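Local coordinates for putative capsular polysaccharide biosynthesis protein (Streptococcus pneumoniae serotype 4, PDB 6EWJ) that probably acts as a pyridoxal-phosphate-dependent sugar aminotransferase in pneumococcal teichoic acid biosynthesis, at residues R287-V292 and L385-D391; A328-R333 and F377-I381. All coordinates share one frame; numbering follows the deposited sequence.

Contact 1: residues R287-V292 and L385-D391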
loop_
_atom_site.group_PDB
_atom_site.type_symbol
_atom_site.label_atom_id
_atom_site.label_comp_id
_atom_site.label_asym_id
_atom_site.label_seq_id
_atom_site.Cartn_x
_atom_site.Cartn_y
_atom_site.Cartn_z
ATOM N N ARG A 287 15.663 -25.242 -11.048
ATOM C CA ARG A 287 16.965 -24.578 -11.173
ATOM C C ARG A 287 17.578 -24.228 -9.808
ATOM O O ARG A 287 18.765 -24.487 -9.583
ATOM C CB ARG A 287 16.887 -23.314 -12.030
ATOM C CG ARG A 287 18.230 -22.609 -12.264
ATOM C CD ARG A 287 19.291 -23.487 -12.905
ATOM N NE ARG A 287 20.578 -22.792 -12.940
ATOM C CZ ARG A 287 21.787 -23.363 -12.870
ATOM N NH1 ARG A 287 21.935 -24.692 -12.796
ATOM N NH2 ARG A 287 22.879 -22.599 -12.921
ATOM N N ARG A 288 16.772 -23.744 -8.873
ATOM C CA ARG A 288 17.286 -23.416 -7.527
ATOM C C ARG A 288 17.791 -24.681 -6.787
ATOM O O ARG A 288 18.816 -24.654 -6.069
ATOM C CB ARG A 288 16.233 -22.707 -6.687
ATOM C CG ARG A 288 15.922 -21.343 -7.232
ATOM C CD ARG A 288 14.828 -20.612 -6.460
ATOM N NE ARG A 288 14.868 -19.185 -6.807
ATOM C CZ ARG A 288 15.537 -18.227 -6.148
ATOM N NH1 ARG A 288 16.238 -18.477 -5.041
ATOM N NH2 ARG A 288 15.478 -16.987 -6.589
ATOM N N LYS A 289 17.062 -25.779 -6.965
ATOM C CA LYS A 289 17.473 -27.074 -6.425
ATOM C C LYS A 289 18.868 -27.461 -6.924
ATOM O O LYS A 289 19.755 -27.808 -6.131
ATOM C CB LYS A 289 16.431 -28.141 -6.777
ATOM C CG LYS A 289 16.800 -29.503 -6.209
ATOM C CD LYS A 289 15.913 -30.614 -6.760
ATOM C CE LYS A 289 15.554 -31.606 -5.629
ATOM N NZ LYS A 289 14.399 -32.492 -6.001
ATOM N N ASP A 290 19.046 -27.402 -8.238
ATOM C CA ASP A 290 20.325 -27.726 -8.879
ATOM C C ASP A 290 21.474 -26.843 -8.393
ATOM O O ASP A 290 22.592 -27.340 -8.240
ATOM C CB ASP A 290 20.218 -27.595 -10.391
ATOM C CG ASP A 290 19.237 -28.587 -11.021
ATOM O OD1 ASP A 290 18.723 -29.515 -10.357
ATOM O OD2 ASP A 290 18.941 -28.383 -12.216
ATOM N N ILE A 291 21.226 -25.539 -8.195
ATOM C CA ILE A 291 22.254 -24.646 -7.649
ATOM C C ILE A 291 22.567 -25.044 -6.214
ATOM O O ILE A 291 23.732 -25.087 -5.847
ATOM C CB ILE A 291 21.847 -23.154 -7.715
ATOM C CG1 ILE A 291 21.788 -22.705 -9.181
ATOM C CG2 ILE A 291 22.834 -22.265 -6.941
ATOM C CD1 ILE A 291 20.945 -21.493 -9.403
ATOM N N VAL A 292 21.541 -25.307 -5.405
ATOM C CA VAL A 292 21.760 -25.643 -3.995
ATOM C C VAL A 292 22.540 -26.937 -3.870
ATOM O O VAL A 292 23.499 -27.017 -3.105
ATOM C CB VAL A 292 20.458 -25.677 -3.168
ATOM C CG1 VAL A 292 20.653 -26.343 -1.823
ATOM C CG2 VAL A 292 19.954 -24.240 -2.930
ATOM N N LEU A 385 21.662 -16.786 -4.559
ATOM C CA LEU A 385 20.826 -17.935 -4.983
ATOM C C LEU A 385 19.638 -17.388 -5.758
ATOM O O LEU A 385 18.664 -16.905 -5.176
ATOM C CB LEU A 385 20.347 -18.756 -3.793
ATOM C CG LEU A 385 19.538 -20.036 -4.092
ATOM C CD1 LEU A 385 20.267 -20.974 -5.014
ATOM C CD2 LEU A 385 19.157 -20.749 -2.806
ATOM N N HIS A 386 19.764 -17.446 -7.082
ATOM C CA HIS A 386 18.749 -16.978 -7.980
ATOM C C HIS A 386 19.000 -17.646 -9.327
ATOM O O HIS A 386 20.067 -18.238 -9.569
ATOM C CB HIS A 386 18.841 -15.454 -8.119
ATOM C CG HIS A 386 20.198 -14.953 -8.510
ATOM N ND1 HIS A 386 20.640 -14.914 -9.815
ATOM C CD2 HIS A 386 21.213 -14.452 -7.764
ATOM C CE1 HIS A 386 21.857 -14.398 -9.858
ATOM N NE2 HIS A 386 22.233 -14.124 -8.619
ATOM N N THR A 387 18.033 -17.470 -10.223
ATOM C CA THR A 387 17.989 -18.277 -11.453
ATOM C C THR A 387 18.753 -17.679 -12.632
ATOM O O THR A 387 18.712 -18.229 -13.708
ATOM C CB THR A 387 16.529 -18.522 -11.835
ATOM O OG1 THR A 387 15.801 -17.287 -11.751
ATOM C CG2 THR A 387 15.933 -19.521 -10.859
ATOM N N LYS A 388 19.391 -16.525 -12.432
ATOM C CA LYS A 388 20.332 -15.978 -13.391
ATOM C C LYS A 388 21.783 -16.428 -13.157
ATOM O O LYS A 388 22.643 -16.150 -13.988
ATOM C CB LYS A 388 20.252 -14.438 -13.397
ATOM C CG LYS A 388 18.833 -13.862 -13.545
ATOM C CD LYS A 388 18.245 -14.100 -14.921
ATOM C CE LYS A 388 18.821 -13.181 -15.979
ATOM N NZ LYS A 388 18.046 -13.359 -17.242
ATOM N N LEU A 389 22.049 -17.141 -12.065
ATOM C CA LEU A 389 23.380 -17.723 -11.826
ATOM C C LEU A 389 23.706 -18.832 -12.839
ATOM O O LEU A 389 22.929 -19.765 -13.000
ATOM C CB LEU A 389 23.473 -18.348 -10.430
ATOM C CG LEU A 389 23.525 -17.440 -9.215
ATOM C CD1 LEU A 389 23.437 -18.285 -7.950
ATOM C CD2 LEU A 389 24.796 -16.608 -9.216
ATOM N N SER A 390 24.849 -18.728 -13.495
ATOM C CA SER A 390 25.380 -19.841 -14.278
ATOM C C SER A 390 26.083 -20.857 -13.352
ATOM O O SER A 390 26.556 -20.513 -12.266
ATOM C CB SER A 390 26.388 -19.327 -15.302
ATOM O OG SER A 390 27.545 -18.818 -14.644
ATOM N N ASP A 391 26.202 -22.091 -13.827
ATOM C CA ASP A 391 27.023 -23.098 -13.150
ATOM C C ASP A 391 28.477 -22.632 -12.913
ATOM O O ASP A 391 29.019 -22.865 -11.842
ATOM C CB ASP A 391 26.957 -24.431 -13.901
ATOM C CG ASP A 391 25.578 -25.087 -13.807
ATOM O OD1 ASP A 391 24.776 -24.704 -12.922
ATOM O OD2 ASP A 391 25.266 -25.957 -14.623
HETATM O O HOH W 1 20.633 -20.090 -13.755
#
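Arg287 and Thr387 mark the closest backbone approach, their CA atoms 6.4 Å apart, where the long helix 268-299 passes the connection from strand 380-383 to helix 391-409. In this aminotransferase of the DegT/DnrJ/EryC1 family that connection makes a type I beta turn from His386 to Leu389, then reaches Ser390, the N-cap of the next helix. Arg287 spans the polar side of the contact. Its chain leaves with CG anti to the backbone N (chi1 -177°) and bends at CG, which turns the guanidinium toward the end of the turn. NH2 gives a nearly straight bond of 2.8 Å to Leu389 O, and NH1 and NH2 together grip Asp391, each giving a hydrogen bond to the single oxygen OD1, NH1 coming from its syn side and NH2 from above the carboxylate plane. All these partners lie in the guanidinium plane, with Ile291 CG1 over one of its faces. A water in the same plane accepts from Arg287 NE at 2.8 Å and donates to Thr387 O at 2.7 Å. Arginine suits the place because it has several donors in one plane. On the apolar side, branched residues pack against Leu385, just before the turn: Ile291 CG2 presses tightly on Leu385 CD1 (3.5 Å), while Val292 CG2 meets Leu385 CD2 and Tyr321 adjoins both Val292 and Leu385. Arg288, extended from CG to NE, brings one guanidinium face over His386 CA. Its NH1 is held chiefly by Arg318 O outside the contact and adds a weak bond to Leu385 O at 2.9 Å.

Contact 2: residues A328-R333 and F377-I381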
loop_
_atom_site.group_PDB
_atom_site.type_symbol
_atom_site.label_atom_id
_atom_site.label_comp_id
_atom_site.label_asym_id
_atom_site.label_seq_id
_atom_site.Cartn_x
_atom_site.Cartn_y
_atom_site.Cartn_z
ATOM N N ALA A 328 34.462 -18.359 12.942
ATOM C CA ALA A 328 34.654 -16.965 12.531
ATOM C C ALA A 328 33.995 -16.000 13.527
ATOM O O ALA A 328 32.830 -16.156 13.882
ATOM C CB ALA A 328 34.088 -16.730 11.112
ATOM N N SER A 329 34.744 -14.989 13.934
ATOM C CA SER A 329 34.183 -13.888 14.726
ATOM C C SER A 329 33.379 -12.935 13.851
ATOM O O SER A 329 33.459 -12.965 12.633
ATOM C CB SER A 329 35.295 -13.093 15.421
ATOM O OG SER A 329 36.049 -12.324 14.486
ATOM N N LEU A 330 32.643 -12.051 14.515
ATOM C CA LEU A 330 31.987 -10.920 13.867
ATOM C C LEU A 330 32.891 -10.180 12.890
ATOM O O LEU A 330 32.527 -9.975 11.728
ATOM C CB LEU A 330 31.472 -9.914 14.913
ATOM C CG LEU A 330 30.652 -8.741 14.341
ATOM C CD1 LEU A 330 29.432 -9.258 13.592
ATOM C CD2 LEU A 330 30.223 -7.814 15.454
ATOM N N GLU A 331 34.075 -9.809 13.359
ATOM C CA GLU A 331 34.996 -9.014 12.585
ATOM C C GLU A 331 35.520 -9.785 11.389
ATOM O O GLU A 331 35.676 -9.252 10.272
ATOM C CB GLU A 331 36.104 -8.496 13.510
ATOM C CG GLU A 331 37.192 -7.753 12.754
ATOM C CD GLU A 331 38.133 -6.984 13.657
ATOM O OE1 GLU A 331 38.149 -7.257 14.896
ATOM O OE2 GLU A 331 38.879 -6.146 13.096
ATOM N N GLU A 332 35.741 -11.069 11.601
ATOM C CA GLU A 332 36.260 -11.942 10.544
ATOM C C GLU A 332 35.190 -12.188 9.496
ATOM O O GLU A 332 35.481 -12.180 8.301
ATOM C CB GLU A 332 36.791 -13.252 11.134
ATOM C CG GLU A 332 38.058 -13.075 11.955
ATOM C CD GLU A 332 38.412 -14.310 12.779
ATOM O OE1 GLU A 332 37.497 -15.092 13.123
ATOM O OE2 GLU A 332 39.593 -14.503 13.070
ATOM N N ARG A 333 33.949 -12.380 9.932
ATOM C CA ARG A 333 32.810 -12.494 8.983
ATOM C C ARG A 333 32.741 -11.273 8.101
ATOM O O ARG A 333 32.557 -11.377 6.871
ATOM C CB ARG A 333 31.461 -12.682 9.696
ATOM C CG ARG A 333 30.286 -13.077 8.746
ATOM C CD ARG A 333 29.593 -11.917 8.035
ATOM N NE ARG A 333 29.230 -10.889 8.998
ATOM C CZ ARG A 333 28.189 -10.950 9.809
ATOM N NH1 ARG A 333 27.330 -11.953 9.772
ATOM N NH2 ARG A 333 27.993 -9.947 10.652
ATOM N N PHE A 377 23.779 -15.037 13.757
ATOM C CA PHE A 377 24.129 -13.826 12.996
ATOM C C PHE A 377 25.608 -13.606 12.840
ATOM O O PHE A 377 26.098 -13.305 11.751
ATOM C CB PHE A 377 23.516 -12.601 13.668
ATOM C CG PHE A 377 24.227 -11.306 13.365
ATOM C CD1 PHE A 377 24.132 -10.709 12.089
ATOM C CD2 PHE A 377 24.975 -10.650 14.355
ATOM C CE1 PHE A 377 24.822 -9.538 11.793
ATOM C CE2 PHE A 377 25.650 -9.486 14.047
ATOM C CZ PHE A 377 25.552 -8.916 12.769
ATOM N N GLU A 378 26.329 -13.752 13.931
ATOM C CA GLU A 378 27.747 -13.469 13.967
ATOM C C GLU A 378 28.628 -14.047 12.826
ATOM O O GLU A 378 29.538 -13.358 12.339
ATOM C CB GLU A 378 28.323 -13.937 15.324
ATOM C CG GLU A 378 29.663 -13.323 15.659
ATOM C CD GLU A 378 30.321 -13.908 16.903
ATOM O OE1 GLU A 378 29.731 -14.752 17.605
ATOM O OE2 GLU A 378 31.439 -13.470 17.192
ATOM N N ASN A 379 28.391 -15.302 12.445
ATOM C CA ASN A 379 29.213 -15.985 11.435
ATOM C C ASN A 379 28.421 -16.327 10.150
ATOM O O ASN A 379 28.855 -17.141 9.354
ATOM C CB ASN A 379 29.873 -17.228 12.021
ATOM C CG ASN A 379 28.885 -18.270 12.502
ATOM O OD1 ASN A 379 27.737 -17.960 12.852
ATOM N ND2 ASN A 379 29.329 -19.499 12.567
ATOM N N GLU A 380 27.298 -15.655 9.956
ATOM C CA GLU A 380 26.392 -15.954 8.887
ATOM C C GLU A 380 26.755 -15.146 7.656
ATOM O O GLU A 380 26.992 -13.919 7.753
ATOM C CB GLU A 380 24.951 -15.686 9.308
ATOM C CG GLU A 380 23.898 -16.257 8.366
ATOM C CD GLU A 380 23.675 -15.444 7.096
ATOM O OE1 GLU A 380 23.780 -14.195 7.119
ATOM O OE2 GLU A 380 23.349 -16.037 6.034
ATOM N N ILE A 381 26.804 -15.832 6.513
ATOM C CA ILE A 381 26.918 -15.207 5.209
ATOM C C ILE A 381 25.952 -15.844 4.226
ATOM O O ILE A 381 25.911 -17.076 4.055
ATOM C CB ILE A 381 28.360 -15.278 4.668
ATOM C CG1 ILE A 381 29.311 -14.434 5.568
ATOM C CG2 ILE A 381 28.456 -14.721 3.264
ATOM C CD1 ILE A 381 30.787 -14.669 5.306
#
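The capped start of helix 330-342 packs against the turn by which helix 371-378 passes into strand 380-383, an outer strand of the three-stranded antiparallel sheet within this chain, and Leu330 N bonds across the contact to Glu378 OE2. The glutamate chain stays extended beyond CG, so that OE2 accepts from its anti side at 3.3 Å. A carboxylate beside a helix N-terminus is probably favoured by the helix dipole. Ser329 and Glu332 form a capping box at the same helix end: Glu332 N donates to Ser329 OG at 3.2 Å, and Ser329 N donates almost straight to Glu332 OE1. Serine and glutamate suit these places because each side chain accepts from a backbone N-H that the first turn of a helix leaves without an intrahelical carbonyl.

Arg333 carries the larger share. Bends at chi2 and chi3 (-84° and -50°) curl its chain back toward the turn, with CD against Ile381 CG1 at 3.5 Å. NH1 then reaches two backbone carbonyls: Glu380 O, met in the carbonyl plane on a lone pair at 2.8 Å, and Phe377 O, which also accepts from Glu380 N, by a weak bond of 2.7 Å. Glu378 O lies over one guanidinium face. NH2 comes within 3.4 Å of Phe377 CZ, the guanidinium and ring planes being 60° apart. Trp253 of the second subunit adds a cation-pi contact to Arg333 and packs on Phe377, so this corner belongs to the dimer interface. Leu330 adds an apolar touch, its CD1 lying 3.8 Å from Phe377 CE2.

How the contacts relate
Strand 380-383 connects the two contacts: it begins in contact 2, and the chain runs straight on from it into the Leu385-Asp391 segment of contact 1. Both segments of contact 2 thus fall between those of contact 1 in sequence, yet the centres lie about 25 Å apart and nothing else touches between them. Each lies near a residue of the cofactor site, to which no pyridoxal phosphate is bound in this chain. In contact 1 the side chain of Arg288 is about 7 Å from that of Lys205, the predicted pyridoxal phosphate lysine, and in contact 2 the side chain of Phe377 is about 6 Å from that of Tyr351, a cofactor-binding residue. Of the two, contact 2 meets the second subunit.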